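Local coordinates for protein galactan 1,3-beta-galactosidase (Phanerochaete chrysosporium, PDB 7BYX) that probably hydrolyses beta-1,3-linked galactan as an exo-acting family 43 glycosidase, with a calcium-containing carbohydrate-binding module alongside the catalytic domain, at residues A[186-191]-A[240-245]; A[353-358]-A[422-427]. The protein carries 1 engineered substitution. All coordinates share one frame; numbering follows the deposited sequence.

Contact 1. Residues A[186-191]-A[240-245]. Engineered in segment 186-191: A187 (natural residue Glu).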
# COMPACT_ATOMS: atom_id res chain seq x y z
N LEU A 186 -11.47 -13.14 3.47
CA LEU A 186 -10.18 -12.53 3.15
C LEU A 186 -10.24 -11.77 1.84
O LEU A 186 -10.96 -12.14 0.91
CB LEU A 186 -9.09 -13.60 3.09
CG LEU A 186 -8.83 -14.22 4.46
CD1 LEU A 186 -7.69 -15.23 4.35
CD2 LEU A 186 -8.52 -13.10 5.46
N ALA A 187 -9.44 -10.70 1.76
CA ALA A 187 -9.31 -9.92 0.53
C ALA A 187 -7.83 -9.58 0.34
O ALA A 187 -6.98 -9.94 1.16
CB ALA A 187 -10.16 -8.65 0.58
N ALA A 188 -7.54 -8.91 -0.78
CA ALA A 188 -6.22 -8.38 -1.11
C ALA A 188 -5.07 -9.37 -0.82
O ALA A 188 -4.13 -9.02 -0.12
CB ALA A 188 -5.99 -7.06 -0.39
N PRO A 189 -5.13 -10.58 -1.37
CA PRO A 189 -4.11 -11.59 -1.02
C PRO A 189 -2.77 -11.36 -1.70
O PRO A 189 -2.65 -10.69 -2.73
CB PRO A 189 -4.73 -12.90 -1.51
CG PRO A 189 -5.62 -12.49 -2.62
CD PRO A 189 -6.16 -11.14 -2.28
N GLY A 190 -1.75 -11.97 -1.11
CA GLY A 190 -0.45 -12.13 -1.73
C GLY A 190 0.25 -13.26 -1.00
O GLY A 190 -0.05 -13.54 0.16
N ILE A 191 1.18 -13.92 -1.70
CA ILE A 191 1.93 -15.01 -1.10
C ILE A 191 3.42 -14.80 -1.32
O ILE A 191 3.85 -14.50 -2.43
CB ILE A 191 1.49 -16.39 -1.63
CG1 ILE A 191 0.18 -16.83 -0.97
CG2 ILE A 191 2.57 -17.43 -1.31
CD1 ILE A 191 -0.37 -18.17 -1.50
N TYR A 240 -2.82 2.12 8.47
CA TYR A 240 -3.77 2.64 7.48
C TYR A 240 -3.35 2.28 6.05
O TYR A 240 -2.90 3.13 5.28
CB TYR A 240 -3.94 4.16 7.61
CG TYR A 240 -5.28 4.70 7.09
CD1 TYR A 240 -5.81 4.27 5.87
CD2 TYR A 240 -6.01 5.61 7.82
CE1 TYR A 240 -7.01 4.74 5.41
CE2 TYR A 240 -7.22 6.08 7.36
CZ TYR A 240 -7.71 5.66 6.16
OH TYR A 240 -8.92 6.16 5.73
N SER A 241 -3.51 1.01 5.70
CA SER A 241 -3.24 0.58 4.33
C SER A 241 -3.96 -0.74 4.08
O SER A 241 -4.57 -1.32 4.99
CB SER A 241 -1.73 0.46 4.06
OG SER A 241 -1.13 -0.58 4.78
N GLN A 242 -3.91 -1.19 2.83
CA GLN A 242 -4.41 -2.51 2.44
C GLN A 242 -3.39 -3.17 1.53
O GLN A 242 -2.85 -2.52 0.63
CB GLN A 242 -5.78 -2.43 1.74
CG GLN A 242 -6.44 -3.82 1.53
CD GLN A 242 -7.75 -3.74 0.70
OE1 GLN A 242 -7.94 -2.81 -0.10
NE2 GLN A 242 -8.63 -4.73 0.88
N ASN A 243 -3.14 -4.45 1.78
CA ASN A 243 -2.15 -5.21 1.01
C ASN A 243 -2.42 -5.11 -0.49
O ASN A 243 -3.58 -5.11 -0.94
CB ASN A 243 -2.19 -6.67 1.46
CG ASN A 243 -1.04 -7.49 0.90
OD1 ASN A 243 0.13 -7.10 0.99
ND2 ASN A 243 -1.36 -8.63 0.30
N ALA A 244 -1.35 -5.06 -1.28
CA ALA A 244 -1.46 -5.09 -2.74
C ALA A 244 -0.52 -6.12 -3.35
O ALA A 244 -0.93 -6.94 -4.18
CB ALA A 244 -1.16 -3.71 -3.35
N PHE A 245 0.75 -6.07 -2.95
CA PHE A 245 1.77 -6.97 -3.48
C PHE A 245 2.86 -7.15 -2.43
O PHE A 245 3.29 -6.18 -1.79
CB PHE A 245 2.40 -6.45 -4.77
CG PHE A 245 3.10 -7.51 -5.58
CD1 PHE A 245 2.41 -8.25 -6.53
CD2 PHE A 245 4.46 -7.73 -5.42
CE1 PHE A 245 3.06 -9.24 -7.31
CE2 PHE A 245 5.12 -8.70 -6.19
CZ PHE A 245 4.42 -9.46 -7.13
O HOH W 1 -0.66 -9.76 -4.37

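Contact 2. Residues A[353-358]-A[422-427]. With CA (calcium ion), chain T.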
# COMPACT_ATOMS: atom_id res chain seq x y z
N HIS A 353 14.16 18.31 4.26
CA HIS A 353 14.12 17.21 5.20
C HIS A 353 12.72 16.64 5.29
O HIS A 353 11.75 17.40 5.42
CB HIS A 353 14.58 17.66 6.59
CG HIS A 353 16.04 17.97 6.66
ND1 HIS A 353 17.00 16.99 6.88
CD2 HIS A 353 16.72 19.13 6.51
CE1 HIS A 353 18.20 17.55 6.87
NE2 HIS A 353 18.06 18.84 6.64
N TRP A 354 12.62 15.32 5.21
CA TRP A 354 11.35 14.67 5.48
C TRP A 354 11.05 14.71 6.96
O TRP A 354 11.94 14.51 7.79
CB TRP A 354 11.38 13.22 4.99
CG TRP A 354 11.16 13.09 3.51
CD1 TRP A 354 12.09 12.75 2.57
CD2 TRP A 354 9.94 13.33 2.81
NE1 TRP A 354 11.51 12.73 1.33
CE2 TRP A 354 10.20 13.09 1.44
CE3 TRP A 354 8.65 13.70 3.20
CZ2 TRP A 354 9.21 13.22 0.46
CZ3 TRP A 354 7.67 13.83 2.23
CH2 TRP A 354 7.96 13.60 0.86
N VAL A 355 9.80 15.01 7.32
CA VAL A 355 9.39 15.06 8.71
C VAL A 355 8.14 14.20 8.83
O VAL A 355 7.16 14.41 8.10
CB VAL A 355 9.11 16.49 9.20
CG1 VAL A 355 8.81 16.49 10.69
CG2 VAL A 355 10.27 17.42 8.89
N ALA A 356 8.16 13.24 9.74
CA ALA A 356 6.99 12.42 9.99
C ALA A 356 6.18 13.02 11.14
O ALA A 356 6.72 13.33 12.20
CB ALA A 356 7.41 10.97 10.29
N LEU A 357 4.89 13.19 10.91
CA LEU A 357 3.95 13.72 11.89
C LEU A 357 3.19 12.55 12.49
O LEU A 357 2.43 11.88 11.78
CB LEU A 357 2.99 14.72 11.24
CG LEU A 357 3.36 16.20 11.09
CD1 LEU A 357 4.84 16.38 10.78
CD2 LEU A 357 2.48 16.96 10.06
N TYR A 358 3.41 12.27 13.77
CA TYR A 358 2.71 11.22 14.50
C TYR A 358 1.48 11.82 15.20
O TYR A 358 1.62 12.74 16.00
CB TYR A 358 3.65 10.56 15.52
CG TYR A 358 4.60 9.59 14.86
CD1 TYR A 358 5.61 10.05 14.02
CD2 TYR A 358 4.46 8.22 15.03
CE1 TYR A 358 6.46 9.19 13.39
CE2 TYR A 358 5.31 7.35 14.41
CZ TYR A 358 6.31 7.85 13.58
OH TYR A 358 7.16 7.00 12.93
N ASP A 422 1.24 13.87 18.47
CA ASP A 422 1.96 13.07 19.46
C ASP A 422 3.42 13.47 19.53
O ASP A 422 3.92 13.86 20.59
CB ASP A 422 1.82 11.58 19.11
CG ASP A 422 2.55 10.67 20.10
OD1 ASP A 422 3.10 11.16 21.11
OD2 ASP A 422 2.58 9.44 19.86
N LYS A 423 4.11 13.38 18.40
CA LYS A 423 5.50 13.76 18.26
C LYS A 423 5.77 13.90 16.78
O LYS A 423 4.90 13.62 15.94
CB LYS A 423 6.43 12.74 18.91
CG LYS A 423 6.42 11.36 18.22
CD LYS A 423 7.73 10.64 18.47
CE LYS A 423 7.70 9.19 17.99
NZ LYS A 423 9.09 8.63 18.15
N ILE A 424 6.99 14.33 16.46
CA ILE A 424 7.48 14.40 15.09
C ILE A 424 8.87 13.78 15.08
O ILE A 424 9.57 13.72 16.10
CB ILE A 424 7.54 15.85 14.53
CG1 ILE A 424 8.60 16.68 15.27
CG2 ILE A 424 6.18 16.56 14.60
CD1 ILE A 424 8.93 17.97 14.58
N ILE A 425 9.27 13.31 13.90
CA ILE A 425 10.61 12.80 13.68
C ILE A 425 11.18 13.50 12.45
O ILE A 425 10.57 13.47 11.38
CB ILE A 425 10.63 11.28 13.48
CG1 ILE A 425 9.80 10.58 14.56
CG2 ILE A 425 12.08 10.78 13.47
CD1 ILE A 425 9.82 9.06 14.44
N VAL A 426 12.33 14.12 12.62
CA VAL A 426 13.01 14.85 11.56
C VAL A 426 14.08 13.95 10.99
O VAL A 426 14.99 13.53 11.72
CB VAL A 426 13.61 16.18 12.07
CG1 VAL A 426 14.30 16.91 10.94
CG2 VAL A 426 12.54 17.04 12.68
N TYR A 427 13.97 13.63 9.70
CA TYR A 427 14.89 12.70 9.05
C TYR A 427 15.91 13.43 8.21
O TYR A 427 15.72 14.57 7.81
CB TYR A 427 14.15 11.70 8.17
CG TYR A 427 13.35 10.70 8.94
CD1 TYR A 427 13.95 9.54 9.41
CD2 TYR A 427 12.00 10.92 9.20
CE1 TYR A 427 13.21 8.61 10.13
CE2 TYR A 427 11.26 10.00 9.90
CZ TYR A 427 11.87 8.85 10.37
OH TYR A 427 11.14 7.94 11.07
OXT TYR A 427 16.95 12.85 7.88
CA CA T . 4.05 12.42 22.82
O HOH W 2 14.98 13.85 5.22

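Contact 1. Residues A[186-191]-A[240-245]
The carboxamide end of Q242 overlaps the methyl group of A188, its NE2 3.7 Å from A188 CB, where two neighbouring blades of the family 43 beta-propeller meet. Strand 242-245 begins its blade, while 189-191 follows 186-187 round the corner at A188. The axes of the short segments come within 6.5 Å at 49°; no backbone hydrogen bond joins them, and an amide-to-carbonyl bond, a water and packing link them. Q242, a galactose-binding residue, stays extended with CG opposite the backbone N (chi1 -170°). Its amide is held at both ends, OE1 by W260 and NE2 by S203, and the short side chain of A188 lets it lie close. Just before the corner, the methyl group of A187, an engineered alanine replacing glutamate, lies near the galactose-binding D137. Asparagine suits position 243 because its amide can give two N-H groups: N243 ND2 donates to A188 O at 2.8 Å with an angle of 164°, and also bonds D246. The acceptor lies close to the amide plane of N243. G190 has no side chain, and N243 ND2 lies 3.6 Å from G190 N. Beyond it, a water donates to P189 O at 2.7 Å and to A244 O at 2.8 Å.

Contact 2. Residues A[353-358]-A[422-427]
With CG of H353 anti to its carbonyl carbon (chi1 -70°) and the ring turned to chi2 -85°, ND1 meets the C-terminal carboxylate of Y427. H353 ND1 donates to Y427 O at 2.9 Å, in the carbonyl plane on a lone pair, with that oxygen at the ring edge. NE2 bonds G350 O, so both ring nitrogens are engaged, which probably favours an imidazolium beside the carboxylate. Were an alanine here, Y427 O would probably lose its imidazole donor and the chain end would be held less firmly. A356 and I425 form an antiparallel hydrogen-bonded pair, A356 N donating to I425 O at 2.9 Å. On one face, V355, L357, I424 and V426 present branched aliphatic groups, L357 CD1 lying 4.1 Å from I424 CG2; L357 packs on F410 of the opposing sheet, I424 on I408 and F410. On the other, I425 CD1 comes within 3.5 Å of Y358 CE1, and K423 lays CE over the Y358 ring while its NZ bonds S306. Y358 and Y427 both send their hydroxyls to D288. D422 and K423 together oppose Y358 in a classic bulge, and D422 binds calcium through OD1 and its carbonyl O. With E308, E310, S327 and K330, it completes the metal site of this CBM35-type beta-sandwich.

From the N terminus the chain first builds three four-stranded propeller blades, then enters contact 1 at 186-191. The 48 residues that follow hold the rest of that blade, strand 197-204 among them, and 240-245 closes the loop by starting the next blade. The chain completes this blade through 252-259, 269-276 and 283-284 before passing to the binding module. There contact 2 opens at 353-358 and closes at the C terminus over 63 residues without helix, pairing two central strands of one sheet. The two loops run in series, neither nesting nor crossing, their centres 27 Å apart. Y240, in the second segment of contact 1, bonds D385 of the module, and V4 and A7, near the N terminus, pack on W354 of contact 2.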